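Local coordinates for protein alternansucrase (Leuconostoc mesenteroides, PDB 6HVG) that is a glycoside hydrolase family 70 protein that binds a calcium ion and carries additional choline-binding and cell-wall-binding type repeats, at residues Glu404-Trp415 with Thr498-Val509. Residues are numbered along the deposited sequence; the frame is centred on the assembly and turned at random.
Sequences ENVDGYLTADTW and TEWLRDAIDSFV
R502 and W415 lie flat against each other where segment 404-415, a loop running into strand 415-416, meets helix 499-511 of the glycoside hydrolase family 70 region. The guanidinium is spread over one face of the indole, planes 4° apart, with CZ 3.5 Å from the centroid of the five-membered ring: a cation-pi stack. Further back along the same side chain, R502 CD sits over the six-membered ring as a CH-pi contact. Its chain gets there by bending at chi2 (-85°), which lays the methylenes on the indole before the rest runs out straight toward E404. That carboxylate comes head-on from the opposite direction, nearly coplanar with the guanidinium, and is gripped end-on by two nitrogens: R502 NH1 to E404 OE1 at 3.0 Å, almost perfectly straight, and R502 NH2 to E404 OE2 at 2.8 Å. Both oxygens are met on their syn sides. A weak bond from W415 N to E404 OE1 ties the carboxylate back to its own segment. The far end of the indole is packed too: W415 CH2 reaches L501 CD2 at 3.6 Å and also touches T498, while P438 of strand 437-438 touches W415, L501 and I505.

Toward V509 the fit slackens. A412 CB rests on V509 CG1 at 3.9 Å, and D413 only skirts I505, its CA 4.2 Å from I505 CG2. On the more open side, D413 OD2 and D506 OD1 approach to 4.1 Å without bonding; D413 instead takes a hydrogen bond from T411 OG1 on OD1, and its OD2 is paired with Y1260 OH. The stack and the two-pronged salt bridge hold the guanidinium in both position and rotation, consistent with an arginine that stays charged, joining E404 and W415, themselves backbone-paired, to the helix as structural packing, whereas the neighbouring aspartates would probably repel each other mildly.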
# COMPACT_ATOMS: atom_id res chain seq x y z
N GLU A 404 -6.03 -12.69 34.82
CA GLU A 404 -6.17 -11.61 33.84
C GLU A 404 -6.56 -12.24 32.52
O GLU A 404 -5.97 -13.24 32.12
CB GLU A 404 -4.86 -10.81 33.69
CG GLU A 404 -4.53 -9.91 34.89
CD GLU A 404 -3.18 -9.23 34.79
OE1 GLU A 404 -2.43 -9.45 33.82
OE2 GLU A 404 -2.86 -8.43 35.69
N ASN A 405 -7.53 -11.65 31.84
CA ASN A 405 -8.12 -12.30 30.67
C ASN A 405 -8.83 -11.35 29.72
O ASN A 405 -9.04 -10.19 30.01
CB ASN A 405 -9.12 -13.34 31.15
CG ASN A 405 -10.37 -12.72 31.74
OD1 ASN A 405 -11.47 -12.83 31.19
ND2 ASN A 405 -10.22 -12.09 32.88
N VAL A 406 -9.21 -11.89 28.57
CA VAL A 406 -10.07 -11.22 27.60
C VAL A 406 -11.18 -12.21 27.27
O VAL A 406 -10.92 -13.33 26.82
CB VAL A 406 -9.29 -10.87 26.32
CG1 VAL A 406 -10.14 -10.02 25.37
CG2 VAL A 406 -7.98 -10.16 26.67
N ASP A 407 -12.42 -11.79 27.51
CA ASP A 407 -13.63 -12.63 27.29
C ASP A 407 -13.50 -14.05 27.81
O ASP A 407 -14.03 -14.99 27.21
CB ASP A 407 -14.06 -12.64 25.81
CG ASP A 407 -14.61 -11.30 25.35
OD1 ASP A 407 -14.87 -10.44 26.21
OD2 ASP A 407 -14.79 -11.12 24.13
N GLY A 408 -12.80 -14.18 28.93
CA GLY A 408 -12.58 -15.48 29.55
C GLY A 408 -11.31 -16.20 29.15
O GLY A 408 -10.80 -17.03 29.89
N TYR A 409 -10.81 -15.90 27.96
CA TYR A 409 -9.62 -16.57 27.46
C TYR A 409 -8.37 -15.99 28.09
O TYR A 409 -8.41 -14.88 28.64
CB TYR A 409 -9.56 -16.41 25.96
CG TYR A 409 -10.65 -17.14 25.26
CD1 TYR A 409 -10.52 -18.46 24.91
CD2 TYR A 409 -11.84 -16.51 24.97
CE1 TYR A 409 -11.53 -19.14 24.27
CE2 TYR A 409 -12.86 -17.18 24.33
CZ TYR A 409 -12.70 -18.49 23.98
OH TYR A 409 -13.70 -19.17 23.33
N LEU A 410 -7.27 -16.75 28.02
CA LEU A 410 -6.00 -16.32 28.58
C LEU A 410 -5.05 -15.93 27.47
O LEU A 410 -5.19 -16.37 26.36
CB LEU A 410 -5.36 -17.45 29.38
CG LEU A 410 -6.21 -18.17 30.43
CD1 LEU A 410 -5.35 -19.18 31.14
CD2 LEU A 410 -6.83 -17.21 31.42
N THR A 411 -4.06 -15.11 27.80
CA THR A 411 -3.08 -14.65 26.84
C THR A 411 -1.66 -14.94 27.33
O THR A 411 -1.47 -15.21 28.48
CB THR A 411 -3.25 -13.11 26.52
OG1 THR A 411 -3.07 -12.31 27.70
CG2 THR A 411 -4.64 -12.82 25.98
N ALA A 412 -0.68 -14.85 26.45
CA ALA A 412 0.71 -15.12 26.81
C ALA A 412 1.21 -14.24 27.99
O ALA A 412 1.98 -14.70 28.83
CB ALA A 412 1.61 -14.93 25.59
N ASP A 413 0.75 -12.99 28.03
CA ASP A 413 1.18 -12.03 29.05
C ASP A 413 0.20 -11.94 30.22
O ASP A 413 0.24 -11.01 31.03
CB ASP A 413 1.36 -10.65 28.41
CG ASP A 413 0.09 -10.14 27.72
OD1 ASP A 413 -0.93 -10.85 27.72
OD2 ASP A 413 0.12 -9.03 27.20
N THR A 414 -0.71 -12.92 30.31
CA THR A 414 -1.61 -13.07 31.47
C THR A 414 -0.82 -13.25 32.75
O THR A 414 0.16 -14.01 32.79
CB THR A 414 -2.53 -14.30 31.32
OG1 THR A 414 -3.61 -14.00 30.44
CG2 THR A 414 -3.15 -14.70 32.67
N TRP A 415 -1.27 -12.56 33.79
CA TRP A 415 -0.84 -12.79 35.15
C TRP A 415 -2.02 -13.40 35.90
O TRP A 415 -3.18 -13.11 35.58
CB TRP A 415 -0.40 -11.48 35.80
CG TRP A 415 0.93 -10.97 35.32
CD1 TRP A 415 1.42 -11.01 34.04
CD2 TRP A 415 1.93 -10.33 36.11
NE1 TRP A 415 2.66 -10.47 34.00
CE2 TRP A 415 3.00 -10.04 35.25
CE3 TRP A 415 2.04 -9.98 37.45
CZ2 TRP A 415 4.17 -9.41 35.70
CZ3 TRP A 415 3.21 -9.35 37.91
CH2 TRP A 415 4.24 -9.06 37.03
N THR A 498 6.62 -4.84 40.95
CA THR A 498 6.53 -5.87 39.92
C THR A 498 6.59 -5.33 38.48
O THR A 498 6.45 -6.09 37.53
CB THR A 498 5.23 -6.71 40.06
OG1 THR A 498 4.08 -5.85 40.04
CG2 THR A 498 5.23 -7.51 41.34
N GLU A 499 6.78 -4.03 38.32
CA GLU A 499 6.76 -3.42 36.98
C GLU A 499 7.95 -3.86 36.15
O GLU A 499 7.84 -4.02 34.94
CB GLU A 499 6.68 -1.89 37.05
CG GLU A 499 5.40 -1.34 37.69
CD GLU A 499 4.11 -1.75 36.97
OE1 GLU A 499 4.11 -1.82 35.71
OE2 GLU A 499 3.10 -2.00 37.66
N TRP A 500 9.09 -4.03 36.80
CA TRP A 500 10.28 -4.56 36.12
C TRP A 500 10.00 -5.93 35.46
O TRP A 500 10.52 -6.23 34.39
CB TRP A 500 11.47 -4.68 37.10
CG TRP A 500 11.25 -5.74 38.09
CD1 TRP A 500 10.54 -5.64 39.26
CD2 TRP A 500 11.67 -7.10 37.98
NE1 TRP A 500 10.53 -6.85 39.89
CE2 TRP A 500 11.21 -7.77 39.13
CE3 TRP A 500 12.40 -7.82 37.02
CZ2 TRP A 500 11.46 -9.13 39.35
CZ3 TRP A 500 12.64 -9.16 37.24
CH2 TRP A 500 12.17 -9.81 38.40
N LEU A 501 9.17 -6.75 36.12
CA LEU A 501 8.77 -8.08 35.62
C LEU A 501 7.76 -7.96 34.48
O LEU A 501 7.89 -8.63 33.46
CB LEU A 501 8.20 -8.93 36.75
CG LEU A 501 7.88 -10.41 36.48
CD1 LEU A 501 9.09 -11.25 36.10
CD2 LEU A 501 7.24 -11.01 37.72
N ARG A 502 6.77 -7.09 34.61
CA ARG A 502 5.83 -6.83 33.51
C ARG A 502 6.60 -6.54 32.22
O ARG A 502 6.26 -7.05 31.16
CB ARG A 502 4.91 -5.65 33.82
CG ARG A 502 3.90 -5.91 34.93
CD ARG A 502 2.65 -6.58 34.40
NE ARG A 502 1.67 -6.82 35.45
CZ ARG A 502 0.51 -7.45 35.29
NH1 ARG A 502 0.16 -7.95 34.12
NH2 ARG A 502 -0.29 -7.62 36.32
N ASP A 503 7.62 -5.70 32.32
CA ASP A 503 8.42 -5.33 31.14
C ASP A 503 9.27 -6.49 30.64
O ASP A 503 9.48 -6.61 29.43
CB ASP A 503 9.31 -4.11 31.47
CG ASP A 503 8.49 -2.86 31.82
OD1 ASP A 503 7.30 -2.78 31.42
OD2 ASP A 503 9.05 -1.94 32.48
N ALA A 504 9.77 -7.32 31.55
CA ALA A 504 10.51 -8.54 31.18
C ALA A 504 9.61 -9.56 30.47
O ALA A 504 9.98 -10.12 29.45
CB ALA A 504 11.14 -9.15 32.41
N ILE A 505 8.41 -9.78 31.00
CA ILE A 505 7.46 -10.68 30.36
C ILE A 505 7.04 -10.15 28.99
O ILE A 505 7.14 -10.86 28.00
CB ILE A 505 6.22 -10.95 31.26
CG1 ILE A 505 6.65 -11.71 32.52
CG2 ILE A 505 5.15 -11.73 30.52
CD1 ILE A 505 7.35 -13.03 32.28
N ASP A 506 6.64 -8.88 28.95
CA ASP A 506 6.20 -8.24 27.70
C ASP A 506 7.25 -8.40 26.60
O ASP A 506 6.91 -8.76 25.47
CB ASP A 506 5.92 -6.75 27.91
CG ASP A 506 4.58 -6.49 28.57
OD1 ASP A 506 3.65 -7.34 28.48
OD2 ASP A 506 4.44 -5.39 29.16
N SER A 507 8.51 -8.14 26.95
CA SER A 507 9.62 -8.26 26.01
C SER A 507 9.85 -9.69 25.55
O SER A 507 10.11 -9.92 24.36
CB SER A 507 10.92 -7.72 26.63
OG SER A 507 10.89 -6.32 26.70
N PHE A 508 9.80 -10.63 26.49
CA PHE A 508 10.00 -12.02 26.16
C PHE A 508 8.92 -12.53 25.22
O PHE A 508 9.20 -13.28 24.28
CB PHE A 508 10.03 -12.89 27.41
CG PHE A 508 9.80 -14.33 27.10
CD1 PHE A 508 10.72 -15.05 26.35
CD2 PHE A 508 8.64 -14.95 27.51
CE1 PHE A 508 10.49 -16.36 26.05
CE2 PHE A 508 8.40 -16.25 27.20
CZ PHE A 508 9.33 -16.96 26.47
N VAL A 509 7.69 -12.11 25.50
CA VAL A 509 6.54 -12.56 24.72
C VAL A 509 6.66 -12.18 23.25
O VAL A 509 6.28 -12.96 22.39
CB VAL A 509 5.22 -12.01 25.31
CG1 VAL A 509 4.05 -12.21 24.37
CG2 VAL A 509 4.92 -12.68 26.64